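Local coordinates for lipopolysaccharide biosynthesis protein wbpB (Thermus thermophilus, PDB 3O9Z) that probably acts as an NAD-dependent sugar dehydrogenase in the biosynthesis of 2,3-diacetamido-2,3-dideoxy-D-mannuronic acid, a lipopolysaccharide sugar, and binds 2-oxoglutarate alongside the dinucleotide, at residues R198-R207 against R289-S300. Sequence-based numbering, arbitrary orientation.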
ATOM      1  N   ARG A 198      24.033 -32.388  -9.506  1.00 16.57           N
ATOM      2  CA  ARG A 198      22.607 -32.532  -9.338  1.00 17.96           C
ATOM      3  C   ARG A 198      22.332 -33.325  -8.067  1.00 17.66           C
ATOM      4  O   ARG A 198      23.090 -34.253  -7.707  1.00 17.42           O
ATOM      5  CB  ARG A 198      22.041 -33.320 -10.527  1.00 20.94           C
ATOM      6  CG  ARG A 198      20.513 -33.460 -10.552  1.00 27.73           C
ATOM      7  CD  ARG A 198      20.018 -34.456 -11.634  1.00 34.16           C
ATOM      8  NE  ARG A 198      18.564 -34.591 -11.609  1.00 39.74           N
ATOM      9  CZ  ARG A 198      17.731 -33.794 -12.273  1.00 44.50           C
ATOM     10  NH1 ARG A 198      18.202 -32.812 -13.029  1.00 46.23           N
ATOM     11  NH2 ARG A 198      16.420 -33.977 -12.188  1.00 44.95           N
ATOM     12  N   ALA A 199      21.219 -33.029  -7.415  1.00 15.85           N
ATOM     13  CA  ALA A 199      20.820 -33.755  -6.241  1.00 13.85           C
ATOM     14  C   ALA A 199      20.068 -35.035  -6.585  1.00 18.76           C
ATOM     15  O   ALA A 199      18.947 -35.024  -7.129  1.00 19.59           O
ATOM     16  CB  ALA A 199      19.979 -32.868  -5.300  1.00 15.70           C
ATOM     17  N   LEU A 200      20.660 -36.156  -6.202  1.00 17.43           N
ATOM     18  CA  LEU A 200      20.005 -37.449  -6.398  1.00 17.46           C
ATOM     19  C   LEU A 200      18.990 -37.763  -5.322  1.00 17.86           C
ATOM     20  O   LEU A 200      18.028 -38.488  -5.552  1.00 19.98           O
ATOM     21  CB  LEU A 200      21.115 -38.518  -6.404  1.00 18.37           C
ATOM     22  CG  LEU A 200      22.312 -38.257  -7.323  1.00 24.93           C
ATOM     23  CD1 LEU A 200      23.267 -39.451  -7.221  1.00 28.65           C
ATOM     24  CD2 LEU A 200      21.848 -38.089  -8.771  1.00 31.12           C
ATOM     25  N   HIS A 201      19.181 -37.217  -4.127  1.00 16.22           N
ATOM     26  CA  HIS A 201      18.310 -37.508  -3.000  1.00 16.76           C
ATOM     27  C   HIS A 201      18.297 -36.283  -2.109  1.00 15.56           C
ATOM     28  O   HIS A 201      19.328 -35.652  -1.894  1.00 15.94           O
ATOM     29  CB  HIS A 201      18.839 -38.728  -2.227  1.00 19.73           C
ATOM     30  CG  HIS A 201      18.107 -39.022  -0.953  1.00 23.40           C
ATOM     31  ND1 HIS A 201      16.795 -39.444  -0.919  1.00 32.92           N
ATOM     32  CD2 HIS A 201      18.544 -39.057   0.329  1.00 29.15           C
ATOM     33  CE1 HIS A 201      16.439 -39.678   0.332  1.00 26.79           C
ATOM     34  NE2 HIS A 201      17.484 -39.454   1.108  1.00 31.33           N
ATOM     35  N   VAL A 202      17.113 -35.903  -1.644  1.00 15.65           N
ATOM     36  CA  VAL A 202      16.984 -34.753  -0.745  1.00 16.03           C
ATOM     37  C   VAL A 202      16.184 -35.140   0.491  1.00 17.26           C
ATOM     38  O   VAL A 202      15.181 -35.872   0.368  1.00 18.85           O
ATOM     39  CB  VAL A 202      16.174 -33.629  -1.431  1.00 17.70           C
ATOM     40  CG1 VAL A 202      16.002 -32.447  -0.455  1.00 18.91           C
ATOM     41  CG2 VAL A 202      16.904 -33.154  -2.663  1.00 18.79           C
ATOM     42  N   GLU A 203      16.628 -34.731   1.679  1.00 15.53           N
ATOM     43  CA  GLU A 203      15.886 -34.944   2.932  1.00 15.69           C
ATOM     44  C   GLU A 203      15.784 -33.631   3.698  1.00 15.35           C
ATOM     45  O   GLU A 203      16.715 -32.830   3.685  1.00 14.66           O
ATOM     46  CB  GLU A 203      16.609 -35.899   3.904  1.00 19.35           C
ATOM     47  CG  GLU A 203      16.907 -37.224   3.287  1.00 22.07           C
ATOM     48  CD  GLU A 203      17.657 -38.181   4.178  1.00 23.45           C
ATOM     49  OE1 GLU A 203      17.985 -37.915   5.356  1.00 21.11           O
ATOM     50  OE2 GLU A 203      17.970 -39.256   3.642  1.00 27.51           O
ATOM     51  N   VAL A 204      14.692 -33.439   4.430  1.00 15.44           N
ATOM     52  CA  VAL A 204      14.596 -32.306   5.344  1.00 15.34           C
ATOM     53  C   VAL A 204      14.291 -32.857   6.719  1.00 14.67           C
ATOM     54  O   VAL A 204      13.409 -33.744   6.847  1.00 14.90           O
ATOM     55  CB  VAL A 204      13.587 -31.263   4.859  1.00 15.54           C
ATOM     56  CG1 VAL A 204      12.189 -31.863   4.724  1.00 18.21           C
ATOM     57  CG2 VAL A 204      13.533 -30.100   5.828  1.00 14.88           C
ATOM     58  N   HIS A 205      15.046 -32.405   7.725  1.00 15.83           N
ATOM     59  CA  HIS A 205      14.992 -32.963   9.075  1.00 15.16           C
ATOM     60  C   HIS A 205      14.361 -32.018  10.096  1.00 15.62           C
ATOM     61  O   HIS A 205      13.914 -32.457  11.163  1.00 19.17           O
ATOM     62  CB  HIS A 205      16.409 -33.296   9.565  1.00 16.82           C
ATOM     63  CG  HIS A 205      17.135 -34.249   8.677  1.00 15.63           C
ATOM     64  ND1 HIS A 205      18.513 -34.234   8.552  1.00 16.04           N
ATOM     65  CD2 HIS A 205      16.682 -35.233   7.865  1.00 17.12           C
ATOM     66  CE1 HIS A 205      18.870 -35.169   7.694  1.00 14.61           C
ATOM     67  NE2 HIS A 205      17.784 -35.794   7.265  1.00 17.02           N
ATOM     68  N   ALA A 206      14.370 -30.726   9.773  1.00 16.46           N
ATOM     69  CA  ALA A 206      13.847 -29.688  10.696  1.00 17.09           C
ATOM     70  C   ALA A 206      13.331 -28.583   9.820  1.00 16.10           C
ATOM     71  O   ALA A 206      13.937 -28.204   8.824  1.00 17.45           O
ATOM     72  CB  ALA A 206      14.939 -29.139  11.637  1.00 17.11           C
ATOM     73  N   ARG A 207      12.165 -28.049  10.171  1.00 20.87           N
ATOM     74  CA  ARG A 207      11.624 -26.968   9.352  1.00 22.86           C
ATOM     75  C   ARG A 207      10.678 -26.061  10.120  1.00 27.37           C
ATOM     76  O   ARG A 207       9.463 -26.331  10.126  1.00 31.12           O
ATOM     77  CB  ARG A 207      10.956 -27.531   8.080  1.00 22.79           C
ATOM     78  CG  ARG A 207      10.142 -26.529   7.277  1.00 29.65           C
ATOM     79  CD  ARG A 207       8.977 -27.268   6.692  1.00 36.68           C
ATOM     80  NE  ARG A 207       9.384 -27.811   5.410  1.00 33.48           N
ATOM     81  CZ  ARG A 207       9.188 -29.067   5.028  1.00 29.75           C
ATOM     82  NH1 ARG A 207       8.604 -29.943   5.842  1.00 31.07           N
ATOM     83  NH2 ARG A 207       9.578 -29.408   3.808  1.00 22.49           N
ATOM     84  N   ARG A 289      15.260 -26.133  -8.422  1.00 15.38           N
ATOM     85  CA  ARG A 289      14.562 -27.408  -8.332  1.00 16.29           C
ATOM     86  C   ARG A 289      14.634 -27.988  -6.913  1.00 12.07           C
ATOM     87  O   ARG A 289      13.641 -28.412  -6.352  1.00 15.91           O
ATOM     88  CB  ARG A 289      15.150 -28.379  -9.359  1.00 16.47           C
ATOM     89  CG  ARG A 289      14.458 -29.714  -9.317  1.00 17.08           C
ATOM     90  CD  ARG A 289      15.193 -30.716 -10.227  1.00 18.72           C
ATOM     91  NE  ARG A 289      16.461 -31.208  -9.654  1.00 16.87           N
ATOM     92  CZ  ARG A 289      16.553 -32.291  -8.897  1.00 19.75           C
ATOM     93  NH1 ARG A 289      15.469 -32.985  -8.568  1.00 20.74           N
ATOM     94  NH2 ARG A 289      17.745 -32.608  -8.407  1.00 20.89           N
ATOM     95  N   VAL A 290      15.825 -27.909  -6.309  1.00 15.50           N
ATOM     96  CA  VAL A 290      15.990 -28.352  -4.930  1.00 16.48           C
ATOM     97  C   VAL A 290      15.172 -27.558  -3.910  1.00 14.08           C
ATOM     98  O   VAL A 290      14.414 -28.086  -3.085  1.00 14.81           O
ATOM     99  CB  VAL A 290      17.471 -28.289  -4.513  1.00 20.00           C
ATOM    100  CG1 VAL A 290      17.629 -28.668  -3.049  1.00 20.00           C
ATOM    101  CG2 VAL A 290      18.313 -29.195  -5.399  1.00 20.00           C
ATOM    102  N   ALA A 291      15.268 -26.234  -4.039  1.00 14.26           N
ATOM    103  CA  ALA A 291      14.510 -25.398  -3.140  1.00 16.21           C
ATOM    104  C   ALA A 291      13.004 -25.588  -3.263  1.00 14.74           C
ATOM    105  O   ALA A 291      12.249 -25.606  -2.265  1.00 14.99           O
ATOM    106  CB  ALA A 291      14.906 -23.929  -3.314  1.00 17.48           C
ATOM    107  N   ALA A 292      12.569 -25.753  -4.513  1.00 15.37           N
ATOM    108  CA  ALA A 292      11.127 -25.959  -4.698  1.00 17.12           C
ATOM    109  C   ALA A 292      10.613 -27.280  -4.100  1.00 17.76           C
ATOM    110  O   ALA A 292       9.559 -27.303  -3.444  1.00 19.31           O
ATOM    111  CB  ALA A 292      10.789 -25.884  -6.200  1.00 17.08           C
ATOM    112  N   LEU A 293      11.412 -28.342  -4.252  1.00 18.00           N
ATOM    113  CA  LEU A 293      11.099 -29.636  -3.632  1.00 20.57           C
ATOM    114  C   LEU A 293      10.900 -29.505  -2.137  1.00 20.62           C
ATOM    115  O   LEU A 293       9.976 -30.068  -1.535  1.00 21.01           O
ATOM    116  CB  LEU A 293      12.225 -30.636  -3.884  1.00 22.30           C
ATOM    117  CG  LEU A 293      12.429 -31.287  -5.244  1.00 30.54           C
ATOM    118  CD1 LEU A 293      13.705 -32.120  -5.286  1.00 31.86           C
ATOM    119  CD2 LEU A 293      11.182 -32.148  -5.514  1.00 35.67           C
ATOM    120  N   LEU A 294      11.810 -28.737  -1.532  1.00 19.64           N
ATOM    121  CA  LEU A 294      11.809 -28.540  -0.094  1.00 21.00           C
ATOM    122  C   LEU A 294      10.566 -27.840   0.463  1.00 23.52           C
ATOM    123  O   LEU A 294      10.316 -27.885   1.673  1.00 24.37           O
ATOM    124  CB  LEU A 294      13.085 -27.786   0.298  1.00 17.57           C
ATOM    125  CG  LEU A 294      14.361 -28.629   0.347  1.00 20.31           C
ATOM    126  CD1 LEU A 294      15.610 -27.740   0.521  1.00 18.94           C
ATOM    127  CD2 LEU A 294      14.240 -29.651   1.509  1.00 20.55           C
ATOM    128  N   ARG A 295       9.782 -27.155  -0.376  1.00 20.83           N
ATOM    129  CA  ARG A 295       8.543 -26.567   0.151  1.00 22.58           C
ATOM    130  C   ARG A 295       7.503 -27.560   0.621  1.00 25.21           C
ATOM    131  O   ARG A 295       6.688 -27.268   1.494  1.00 27.94           O
ATOM    132  CB  ARG A 295       7.885 -25.603  -0.855  1.00 22.43           C
ATOM    133  CG  ARG A 295       8.809 -24.486  -1.253  1.00 19.36           C
ATOM    134  CD  ARG A 295       8.234 -23.539  -2.328  1.00 16.16           C
ATOM    135  NE  ARG A 295       9.346 -22.732  -2.747  1.00 14.61           N
ATOM    136  CZ  ARG A 295       9.701 -22.498  -4.006  1.00 13.17           C
ATOM    137  NH1 ARG A 295       8.910 -22.925  -5.023  1.00 15.68           N
ATOM    138  NH2 ARG A 295      10.794 -21.824  -4.281  1.00 14.92           N
ATOM    139  N   THR A 296       7.491 -28.735   0.002  1.00 24.05           N
ATOM    140  CA  THR A 296       6.453 -29.702   0.316  1.00 26.07           C
ATOM    141  C   THR A 296       7.040 -31.039   0.731  1.00 25.98           C
ATOM    142  O   THR A 296       6.293 -31.942   1.110  1.00 27.94           O
ATOM    143  CB  THR A 296       5.531 -29.936  -0.893  1.00 27.39           C
ATOM    144  OG1 THR A 296       6.319 -30.240  -2.043  1.00 27.67           O
ATOM    145  CG2 THR A 296       4.684 -28.685  -1.155  1.00 29.76           C
ATOM    146  N   LEU A 297       8.361 -31.200   0.656  1.00 22.89           N
ATOM    147  CA  LEU A 297       8.925 -32.488   1.071  1.00 21.96           C
ATOM    148  C   LEU A 297       8.565 -32.786   2.541  1.00 21.57           C
ATOM    149  O   LEU A 297       8.832 -31.989   3.436  1.00 21.38           O
ATOM    150  CB  LEU A 297      10.449 -32.453   0.897  1.00 19.68           C
ATOM    151  CG  LEU A 297      11.134 -33.795   1.149  1.00 17.40           C
ATOM    152  CD1 LEU A 297      10.737 -34.792   0.035  1.00 22.33           C
ATOM    153  CD2 LEU A 297      12.622 -33.482   1.117  1.00 16.83           C
ATOM    154  N   PRO A 298       7.995 -33.979   2.820  1.00 21.90           N
ATOM    155  CA  PRO A 298       7.766 -34.315   4.212  1.00 21.70           C
ATOM    156  C   PRO A 298       9.052 -34.428   5.014  1.00 19.60           C
ATOM    157  O   PRO A 298      10.071 -34.899   4.486  1.00 20.68           O
ATOM    158  CB  PRO A 298       7.052 -35.672   4.146  1.00 24.03           C
ATOM    159  CG  PRO A 298       6.450 -35.707   2.758  1.00 24.82           C
ATOM    160  CD  PRO A 298       7.455 -34.990   1.892  1.00 24.66           C
ATOM    161  N   LEU A 299       8.967 -34.004   6.265  1.00 20.06           N
ATOM    162  CA  LEU A 299      10.016 -34.219   7.249  1.00 19.95           C
ATOM    163  C   LEU A 299      10.338 -35.695   7.409  1.00 22.28           C
ATOM    164  O   LEU A 299       9.466 -36.578   7.397  1.00 21.42           O
ATOM    165  CB  LEU A 299       9.635 -33.631   8.608  1.00 22.55           C
ATOM    166  CG  LEU A 299       9.712 -32.113   8.732  1.00 24.25           C
ATOM    167  CD1 LEU A 299       8.975 -31.639   9.994  1.00 30.18           C
ATOM    168  CD2 LEU A 299      11.162 -31.628   8.792  1.00 25.82           C
ATOM    169  N   SER A 300      11.626 -35.986   7.521  1.00 18.59           N
ATOM    170  CA  SER A 300      12.028 -37.331   7.878  1.00 21.25           C
ATOM    171  C   SER A 300      13.003 -37.359   9.047  1.00 21.25           C
ATOM    172  O   SER A 300      13.603 -36.343   9.408  1.00 21.79           O
ATOM    173  CB  SER A 300      12.641 -37.998   6.661  1.00 23.98           C
ATOM    174  OG  SER A 300      13.832 -37.345   6.254  1.00 21.04           O
TER
HETATM  175  O   HOH W   1      16.123 -35.494  -7.122  1.00 32.38           O
HETATM  176  O   HOH W   2      12.723 -35.639   4.222  1.00 18.40           O
HETATM  177  O   HOH W   3      11.798 -26.515   3.726  1.00 30.13           O
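Arg207 reaches from the end of strand 201-207 to the backbone carbonyls of Leu294 and Leu297. Its chain is bent at chi2 and chi3, which turns the guanidinium so that both carbonyl oxygens lie near its plane, and Arg207 NH2 donates to Leu294 O and Leu297 O, each at 2.7 Å. The Leu297 bond arrives in the carbonyl plane on a lone pair, whereas the donor of the Leu294 bond is tilted 30° from that plane. A water links Arg207 NE to Leu294 O as well.

At the other end the guanidinium groups of Arg198 and Arg289 lie flat on each other, centres 3.9 Å apart and planes 7° apart, while the two side chains cross at about a right angle. Arg289 NH2 also donates in plane to a lone pair of Ala199 O at 3.0 Å. Its salt bridge to Glu286 probably offsets the like charge of the stack.

Between these polar ends, Leu294 CD2 touches Val202 CG1 and Val204 CB, both at 3.8 Å, and Leu297 CD2 packs against Val202 CG1. Beyond them Ser300 N bonds Val204 O at 2.9 Å, nearly straight at 169°, and a water joins Val204 N to Pro298 O and Ser300 OG. Leu299 and Ser300 therefore lie beside Val204 and His205 on the strand that is outermost, within this chain, in the C-terminal domain's sheet.

The chemistry implies an apolar seam flanked by arginines: Arg207 secures the carbonyls of Leu294 and Leu297, and Arg289, with Arg198 stacked on it, ties the helix to Ala199 O.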